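PDB 3L2B: probable manganase-dependent inorganic pyrophosphatase from Clostridium perfringens, which is the regulatory region of an enzyme that probably hydrolyses pyrophosphate with manganese, and binds the inhibitor AMP and the activator diadenosine tetraphosphate. Local coordinates for residues K6-L12 against V199-V205; V208-S213 against S232-F236. Residues are numbered along the deposited sequence.

Contact 1. Residues K6-L12 against V199-V205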
ATOM      1  N   LYS A   6     -39.093 -24.477  -3.603  1.00 59.14           N
ATOM      2  CA  LYS A   6     -37.830 -24.176  -4.224  1.00 58.46           C
ATOM      3  C   LYS A   6     -36.781 -23.836  -3.204  1.00 56.71           C
ATOM      4  O   LYS A   6     -37.027 -23.152  -2.223  1.00 56.34           O
ATOM      5  CB  LYS A   6     -37.984 -23.043  -5.250  1.00 59.31           C
ATOM      6  CG  LYS A   6     -39.071 -23.321  -6.298  1.00 61.51           C
ATOM      7  CD  LYS A   6     -38.787 -22.691  -7.667  1.00 63.95           C
ATOM      8  CE  LYS A   6     -39.367 -21.299  -7.763  1.00 65.47           C
ATOM      9  NZ  LYS A   6     -40.836 -21.264  -7.458  1.00 68.33           N
ATOM     10  N   LEU A   7     -35.610 -24.376  -3.480  1.00 55.26           N
ATOM     11  CA  LEU A   7     -34.409 -24.122  -2.728  1.00 53.42           C
ATOM     12  C   LEU A   7     -34.141 -22.630  -2.675  1.00 52.10           C
ATOM     13  O   LEU A   7     -34.029 -21.970  -3.704  1.00 51.97           O
ATOM     14  CB  LEU A   7     -33.241 -24.845  -3.396  1.00 53.38           C
ATOM     15  CG  LEU A   7     -32.249 -25.567  -2.502  1.00 53.59           C
ATOM     16  CD1 LEU A   7     -32.941 -26.442  -1.477  1.00 51.38           C
ATOM     17  CD2 LEU A   7     -31.335 -26.376  -3.403  1.00 53.09           C
ATOM     18  N   LYS A   8     -34.074 -22.120  -1.451  1.00 50.75           N
ATOM     19  CA  LYS A   8     -33.640 -20.752  -1.162  1.00 50.38           C
ATOM     20  C   LYS A   8     -32.172 -20.694  -0.664  1.00 48.82           C
ATOM     21  O   LYS A   8     -31.609 -21.688  -0.207  1.00 48.01           O
ATOM     22  CB  LYS A   8     -34.583 -20.110  -0.119  1.00 50.87           C
ATOM     23  CG  LYS A   8     -36.029 -19.874  -0.608  1.00 54.31           C
ATOM     24  CD  LYS A   8     -37.010 -19.505   0.518  1.00 55.85           C
ATOM     25  CE  LYS A   8     -37.686 -20.726   1.120  1.00 59.35           C
ATOM     26  NZ  LYS A   8     -38.451 -21.573   0.110  1.00 62.24           N
ATOM     27  N   VAL A   9     -31.575 -19.508  -0.732  1.00 48.12           N
ATOM     28  CA  VAL A   9     -30.206 -19.282  -0.215  1.00 47.62           C
ATOM     29  C   VAL A   9     -30.033 -19.817   1.227  1.00 48.15           C
ATOM     30  O   VAL A   9     -29.004 -20.392   1.573  1.00 47.95           O
ATOM     31  CB  VAL A   9     -29.789 -17.795  -0.283  1.00 47.64           C
ATOM     32  CG1 VAL A   9     -28.507 -17.530   0.574  1.00 46.74           C
ATOM     33  CG2 VAL A   9     -29.592 -17.353  -1.717  1.00 46.91           C
ATOM     34  N   GLU A  10     -31.063 -19.670   2.046  1.00 48.99           N
ATOM     35  CA  GLU A  10     -31.011 -20.110   3.460  1.00 50.35           C
ATOM     36  C   GLU A  10     -30.776 -21.611   3.588  1.00 50.68           C
ATOM     37  O   GLU A  10     -30.303 -22.066   4.600  1.00 51.39           O
ATOM     38  CB  GLU A  10     -32.285 -19.716   4.239  1.00 51.25           C
ATOM     39  CG  GLU A  10     -33.571 -20.328   3.695  1.00 54.13           C
ATOM     40  CD  GLU A  10     -34.837 -19.797   4.331  1.00 57.41           C
ATOM     41  OE1 GLU A  10     -34.783 -18.771   5.034  1.00 59.35           O
ATOM     42  OE2 GLU A  10     -35.900 -20.427   4.112  1.00 61.44           O
ATOM     43  N   ASP A  11     -31.095 -22.354   2.542  1.00 50.80           N
ATOM     44  CA  ASP A  11     -30.916 -23.809   2.520  1.00 52.18           C
ATOM     45  C   ASP A  11     -29.490 -24.211   2.159  1.00 52.62           C
ATOM     46  O   ASP A  11     -29.113 -25.366   2.295  1.00 52.97           O
ATOM     47  CB  ASP A  11     -31.887 -24.474   1.517  1.00 52.11           C
ATOM     48  CG  ASP A  11     -33.339 -24.092   1.766  1.00 53.14           C
ATOM     49  OD1 ASP A  11     -33.736 -24.041   2.949  1.00 55.92           O
ATOM     50  OD2 ASP A  11     -34.078 -23.822   0.794  1.00 52.24           O
ATOM     51  N   LEU A  12     -28.720 -23.253   1.673  1.00 53.13           N
ATOM     52  CA  LEU A  12     -27.373 -23.536   1.173  1.00 54.54           C
ATOM     53  C   LEU A  12     -26.360 -23.441   2.289  1.00 55.76           C
ATOM     54  O   LEU A  12     -26.628 -22.924   3.373  1.00 55.80           O
ATOM     55  CB  LEU A  12     -26.973 -22.577   0.047  1.00 53.93           C
ATOM     56  CG  LEU A  12     -27.784 -22.707  -1.237  1.00 55.41           C
ATOM     57  CD1 LEU A  12     -27.505 -21.556  -2.164  1.00 56.69           C
ATOM     58  CD2 LEU A  12     -27.468 -24.011  -1.923  1.00 56.94           C
ATOM     59  N   VAL A 199     -26.875 -11.185  -2.000  1.00 49.79           N
ATOM     60  CA  VAL A 199     -28.042 -12.033  -2.143  1.00 49.67           C
ATOM     61  C   VAL A 199     -28.779 -12.124  -0.809  1.00 49.57           C
ATOM     62  O   VAL A 199     -28.203 -11.918   0.257  1.00 48.73           O
ATOM     63  CB  VAL A 199     -27.669 -13.432  -2.669  1.00 49.59           C
ATOM     64  CG1 VAL A 199     -26.873 -13.312  -3.942  1.00 49.48           C
ATOM     65  CG2 VAL A 199     -26.888 -14.209  -1.653  1.00 49.26           C
ATOM     66  N   SER A 200     -30.072 -12.379  -0.884  1.00 50.11           N
ATOM     67  CA  SER A 200     -30.896 -12.548   0.324  1.00 51.21           C
ATOM     68  C   SER A 200     -31.151 -14.017   0.634  1.00 50.70           C
ATOM     69  O   SER A 200     -31.319 -14.828  -0.256  1.00 49.92           O
ATOM     70  CB  SER A 200     -32.247 -11.819   0.195  1.00 52.05           C
ATOM     71  OG  SER A 200     -32.071 -10.414   0.096  1.00 54.45           O
ATOM     72  N   THR A 201     -31.194 -14.329   1.920  1.00 51.63           N
ATOM     73  CA  THR A 201     -31.540 -15.674   2.398  1.00 52.39           C
ATOM     74  C   THR A 201     -32.767 -16.251   1.691  1.00 54.14           C
ATOM     75  O   THR A 201     -32.848 -17.451   1.415  1.00 53.51           O
ATOM     76  CB  THR A 201     -31.852 -15.678   3.911  1.00 53.05           C
ATOM     77  OG1 THR A 201     -32.722 -14.591   4.206  1.00 53.19           O
ATOM     78  CG2 THR A 201     -30.594 -15.558   4.761  1.00 51.81           C
ATOM     79  N   ASP A 202     -33.747 -15.402   1.413  1.00 56.09           N
ATOM     80  CA  ASP A 202     -34.990 -15.912   0.826  1.00 58.04           C
ATOM     81  C   ASP A 202     -34.995 -15.841  -0.700  1.00 58.41           C
ATOM     82  O   ASP A 202     -35.966 -16.239  -1.334  1.00 58.94           O
ATOM     83  CB  ASP A 202     -36.247 -15.290   1.469  1.00 59.93           C
ATOM     84  CG  ASP A 202     -36.278 -13.790   1.403  1.00 62.84           C
ATOM     85  OD1 ASP A 202     -35.290 -13.169   0.946  1.00 67.53           O
ATOM     86  OD2 ASP A 202     -37.307 -13.218   1.826  1.00 69.26           O
ATOM     87  N   ASP A 203     -33.893 -15.387  -1.286  1.00 58.09           N
ATOM     88  CA  ASP A 203     -33.732 -15.465  -2.743  1.00 58.95           C
ATOM     89  C   ASP A 203     -33.721 -16.942  -3.165  1.00 59.48           C
ATOM     90  O   ASP A 203     -33.199 -17.798  -2.460  1.00 58.87           O
ATOM     91  CB  ASP A 203     -32.413 -14.822  -3.224  1.00 58.39           C
ATOM     92  CG  ASP A 203     -32.417 -13.297  -3.161  1.00 58.95           C
ATOM     93  OD1 ASP A 203     -33.452 -12.698  -2.810  1.00 59.37           O
ATOM     94  OD2 ASP A 203     -31.360 -12.694  -3.473  1.00 57.43           O
ATOM     95  N   LEU A 204     -34.271 -17.226  -4.333  1.00 60.74           N
ATOM     96  CA  LEU A 204     -34.272 -18.593  -4.858  1.00 61.64           C
ATOM     97  C   LEU A 204     -32.934 -18.903  -5.524  1.00 61.89           C
ATOM     98  O   LEU A 204     -32.337 -18.056  -6.186  1.00 61.83           O
ATOM     99  CB  LEU A 204     -35.463 -18.816  -5.802  1.00 62.87           C
ATOM    100  CG  LEU A 204     -36.829 -18.552  -5.125  1.00 63.45           C
ATOM    101  CD1 LEU A 204     -37.977 -18.631  -6.127  1.00 65.31           C
ATOM    102  CD2 LEU A 204     -37.072 -19.509  -3.953  1.00 62.86           C
ATOM    103  N   VAL A 205     -32.450 -20.118  -5.303  1.00 62.44           N
ATOM    104  CA  VAL A 205     -31.122 -20.485  -5.759  1.00 63.42           C
ATOM    105  C   VAL A 205     -31.075 -20.396  -7.271  1.00 65.53           C
ATOM    106  O   VAL A 205     -30.093 -19.947  -7.850  1.00 65.84           O
ATOM    107  CB  VAL A 205     -30.700 -21.882  -5.279  1.00 63.40           C
ATOM    108  CG1 VAL A 205     -29.546 -22.419  -6.124  1.00 63.60           C
ATOM    109  CG2 VAL A 205     -30.322 -21.814  -3.814  1.00 62.68           C
TER
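Val9 and Val205 hold the middle of this contact, and each is buried. Val9 points its side chain toward 199-205, where its CG2 lies 4.1 Å from CG2 of Val199 and its CB rests 3.3 Å from the carbonyl O of Ser200. Val205 CG2 meets Leu12 CD1 at 3.3 Å and Leu7 CB at 4.2 Å. Branched, compact valines suit this space, since they fill it close to backbones that are themselves paired. Farther out, Lys8 CG packs on Leu204 CD2 (3.5 Å) and Lys6 CE on Leu204 CD1 (3.4 Å), aliphatic lysine stems against a leucine.

Three backbone hydrogen bonds, each 2.9 Å, join the segments: Val205 N to Leu7 O, Val9 N to Asp203 O and Glu10 N to Thr201 O. The first two flank the single beta bridge between Lys8 and Leu204. Each segment also braces itself: Asp11 OD2 accepts from Lys8 N (2.8 Å) across the start of the 3-10 turn, and Asp203 OD2 accepts from Ser200 N (2.9 Å), fastening the type I turn Ser200-Asp203.

The N-terminal segment thus lies along the turn linking strand 199-200 to helix 205-215 of the C-terminal CBS motif. Val9 reaches Val222 of strand 219-223 and Val208 of the helix, while Leu12 touches Ile233 of strand 229-234.

Contact 2. Residues V208-S213 against S232-F236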
ATOM      1  N   VAL A 208     -30.392 -16.869  -8.219  1.00 70.28           N
ATOM      2  CA  VAL A 208     -29.050 -16.465  -7.782  1.00 69.73           C
ATOM      3  C   VAL A 208     -27.988 -17.075  -8.708  1.00 70.73           C
ATOM      4  O   VAL A 208     -26.904 -16.525  -8.841  1.00 70.24           O
ATOM      5  CB  VAL A 208     -28.782 -16.835  -6.281  1.00 68.64           C
ATOM      6  CG1 VAL A 208     -27.310 -16.749  -5.935  1.00 67.98           C
ATOM      7  CG2 VAL A 208     -29.578 -15.928  -5.359  1.00 67.79           C
ATOM      8  N   LYS A 209     -28.310 -18.198  -9.358  1.00 72.15           N
ATOM      9  CA  LYS A 209     -27.404 -18.807 -10.361  1.00 73.65           C
ATOM     10  C   LYS A 209     -27.218 -17.879 -11.572  1.00 75.21           C
ATOM     11  O   LYS A 209     -26.129 -17.808 -12.160  1.00 75.63           O
ATOM     12  CB  LYS A 209     -27.885 -20.191 -10.847  1.00 74.45           C
ATOM     13  CG  LYS A 209     -27.797 -21.326  -9.813  1.00 74.67           C
ATOM     14  CD  LYS A 209     -27.566 -22.690 -10.478  1.00 76.09           C
ATOM     15  CE  LYS A 209     -27.965 -23.859  -9.563  1.00 76.12           C
ATOM     16  NZ  LYS A 209     -27.424 -25.172 -10.045  1.00 76.83           N
ATOM     17  N   VAL A 210     -28.287 -17.165 -11.927  1.00 76.26           N
ATOM     18  CA  VAL A 210     -28.268 -16.219 -13.052  1.00 77.95           C
ATOM     19  C   VAL A 210     -27.386 -15.032 -12.662  1.00 77.86           C
ATOM     20  O   VAL A 210     -26.374 -14.730 -13.311  1.00 78.85           O
ATOM     21  CB  VAL A 210     -29.707 -15.719 -13.423  1.00 78.80           C
ATOM     22  CG1 VAL A 210     -29.654 -14.641 -14.508  1.00 80.56           C
ATOM     23  CG2 VAL A 210     -30.593 -16.885 -13.871  1.00 79.15           C
ATOM     24  N   THR A 211     -27.779 -14.394 -11.564  1.00 76.78           N
ATOM     25  CA  THR A 211     -27.058 -13.241 -10.990  1.00 75.88           C
ATOM     26  C   THR A 211     -25.553 -13.483 -10.905  1.00 75.15           C
ATOM     27  O   THR A 211     -24.751 -12.588 -11.170  1.00 75.21           O
ATOM     28  CB  THR A 211     -27.572 -12.893  -9.562  1.00 74.74           C
ATOM     29  OG1 THR A 211     -29.006 -12.899  -9.544  1.00 75.15           O
ATOM     30  CG2 THR A 211     -27.068 -11.535  -9.134  1.00 74.36           C
ATOM     31  N   MET A 212     -25.195 -14.705 -10.529  1.00 74.43           N
ATOM     32  CA  MET A 212     -23.789 -15.112 -10.402  1.00 74.32           C
ATOM     33  C   MET A 212     -23.096 -15.238 -11.759  1.00 75.71           C
ATOM     34  O   MET A 212     -21.878 -15.049 -11.867  1.00 76.13           O
ATOM     35  CB  MET A 212     -23.645 -16.436  -9.636  1.00 73.90           C
ATOM     36  CG  MET A 212     -23.760 -16.296  -8.137  1.00 72.68           C
ATOM     37  SD  MET A 212     -23.429 -17.859  -7.320  1.00 73.60           S
ATOM     38  CE  MET A 212     -23.278 -17.330  -5.613  1.00 72.16           C
ATOM     39  N   SER A 213     -23.871 -15.573 -12.786  1.00 76.64           N
ATOM     40  CA  SER A 213     -23.334 -15.688 -14.151  1.00 78.23           C
ATOM     41  C   SER A 213     -23.183 -14.316 -14.808  1.00 78.59           C
ATOM     42  O   SER A 213     -22.283 -14.102 -15.624  1.00 80.02           O
ATOM     43  CB  SER A 213     -24.211 -16.575 -15.024  1.00 79.28           C
ATOM     44  OG  SER A 213     -23.706 -16.566 -16.345  1.00 82.09           O
ATOM     45  N   SER A 232     -21.831 -15.154   4.014  1.00 54.11           N
ATOM     46  CA  SER A 232     -21.315 -15.097   2.655  1.00 53.10           C
ATOM     47  C   SER A 232     -21.461 -16.461   2.008  1.00 52.86           C
ATOM     48  O   SER A 232     -21.321 -17.506   2.662  1.00 53.03           O
ATOM     49  CB  SER A 232     -19.865 -14.642   2.679  1.00 52.66           C
ATOM     50  OG  SER A 232     -19.230 -14.853   1.439  1.00 53.12           O
ATOM     51  N   ILE A 233     -21.803 -16.443   0.733  1.00 52.35           N
ATOM     52  CA  ILE A 233     -21.916 -17.673  -0.050  1.00 52.52           C
ATOM     53  C   ILE A 233     -20.924 -17.646  -1.230  1.00 52.83           C
ATOM     54  O   ILE A 233     -20.702 -16.612  -1.835  1.00 51.04           O
ATOM     55  CB  ILE A 233     -23.390 -17.916  -0.530  1.00 51.89           C
ATOM     56  CG1 ILE A 233     -23.500 -19.270  -1.196  1.00 53.45           C
ATOM     57  CG2 ILE A 233     -23.862 -16.866  -1.496  1.00 50.25           C
ATOM     58  CD1 ILE A 233     -24.918 -19.869  -1.155  1.00 55.89           C
ATOM     59  N   ALA A 234     -20.340 -18.800  -1.523  1.00 54.70           N
ATOM     60  CA  ALA A 234     -19.433 -18.954  -2.675  1.00 56.70           C
ATOM     61  C   ALA A 234     -20.195 -19.176  -3.983  1.00 58.09           C
ATOM     62  O   ALA A 234     -21.287 -19.750  -4.007  1.00 58.02           O
ATOM     63  CB  ALA A 234     -18.443 -20.105  -2.447  1.00 56.89           C
ATOM     64  N   ARG A 235     -19.601 -18.695  -5.061  1.00 60.00           N
ATOM     65  CA  ARG A 235     -20.122 -18.908  -6.421  1.00 62.55           C
ATOM     66  C   ARG A 235     -20.151 -20.397  -6.663  1.00 63.84           C
ATOM     67  O   ARG A 235     -19.178 -21.084  -6.405  1.00 64.44           O
ATOM     68  CB  ARG A 235     -19.235 -18.202  -7.455  1.00 63.36           C
ATOM     69  CG  ARG A 235     -19.690 -18.300  -8.910  1.00 67.40           C
ATOM     70  CD  ARG A 235     -19.100 -17.153  -9.773  1.00 70.35           C
ATOM     71  NE  ARG A 235     -18.689 -17.598 -11.102  1.00 75.62           N
ATOM     72  CZ  ARG A 235     -19.508 -17.780 -12.137  1.00 78.98           C
ATOM     73  NH1 ARG A 235     -20.810 -17.557 -12.020  1.00 79.56           N
ATOM     74  NH2 ARG A 235     -19.021 -18.202 -13.298  1.00 81.57           N
ATOM     75  N   PHE A 236     -21.279 -20.902  -7.129  1.00 65.42           N
ATOM     76  CA  PHE A 236     -21.450 -22.371  -7.216  1.00 67.46           C
ATOM     77  C   PHE A 236     -20.538 -22.989  -8.262  1.00 68.80           C
ATOM     78  O   PHE A 236     -20.250 -24.180  -8.179  1.00 70.70           O
ATOM     79  CB  PHE A 236     -22.892 -22.774  -7.517  1.00 67.71           C
ATOM     80  CG  PHE A 236     -23.891 -22.075  -6.663  1.00 68.55           C
ATOM     81  CD1 PHE A 236     -23.717 -21.999  -5.286  1.00 69.03           C
ATOM     82  CD2 PHE A 236     -24.999 -21.466  -7.235  1.00 69.80           C
ATOM     83  CE1 PHE A 236     -24.628 -21.337  -4.506  1.00 68.56           C
ATOM     84  CE2 PHE A 236     -25.915 -20.796  -6.453  1.00 69.34           C
ATOM     85  CZ  PHE A 236     -25.735 -20.731  -5.096  1.00 69.20           C
TER
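Strand 229-234 ends in a short tail that folds against helix 205-215, so the contact grows richer toward the end of 232-236. Ser232 is out of reach of 208-213; its backbone bonds instead with Asp15. Ile233 is the first to point toward the helix, and its CG2 lies 4.2 Å from CE of Met212, a beta-branched strand residue meeting a long, flexible side chain that can extend to it. Ala234 turns its small side chain away, yet its carbonyl O approaches Met212 CE at 3.5 Å.

Arg235 starts out sideways and then stretches to the helix, bringing NH1 to 2.7 Å from Met212 O. The angle is too poor for a hydrogen bond, but the approach still places a positive group beside a carbonyl oxygen. Phe236, the last residue modelled, points toward the helix. Met212 SD sits over one face of its ring, 4.1 Å from the centroid and 18° off the normal: a Met-aromatic contact. Lys209 CG comes to the ring edge, 3.8 Å from CD2, and Val208 CG1 lies 4.3 Å from CE2. Val208, Lys209 and Met212 are spaced so that one side of the helix meets the tail.

With no hydrogen bond between the segments, helix and strand end are joined here largely by apolar and Met-aromatic packing, with the Arg235 charge near the Met212 carbonyl; such packing depends on close shape complementarity rather than on bond direction.

Overall arrangement
Contacts 1 and 2 are centred 11 Å apart and touch through side-chain packing. Contact 1 joins the N-terminal segment to the second CBS domain, whereas contact 2 lies wholly within that domain. Leu12 CD1 of contact 1 touches Ile233 CD1 (3.2 Å) and Phe236 CZ (3.5 Å) of contact 2, and Val208 CG2 meets both Asp203 CB (3.7 Å) and Val9 CG2 (3.9 Å). Strand 199-200 leads through the turn into helix 205-215; both contacts reach the same sheet. Both also lie near the bound diadenosine tetraphosphate: the side chain of Val199 is about 8 Å away and that of Arg235 about 7 Å, beside the pocket that includes Val197, Ser218 and Tyr220.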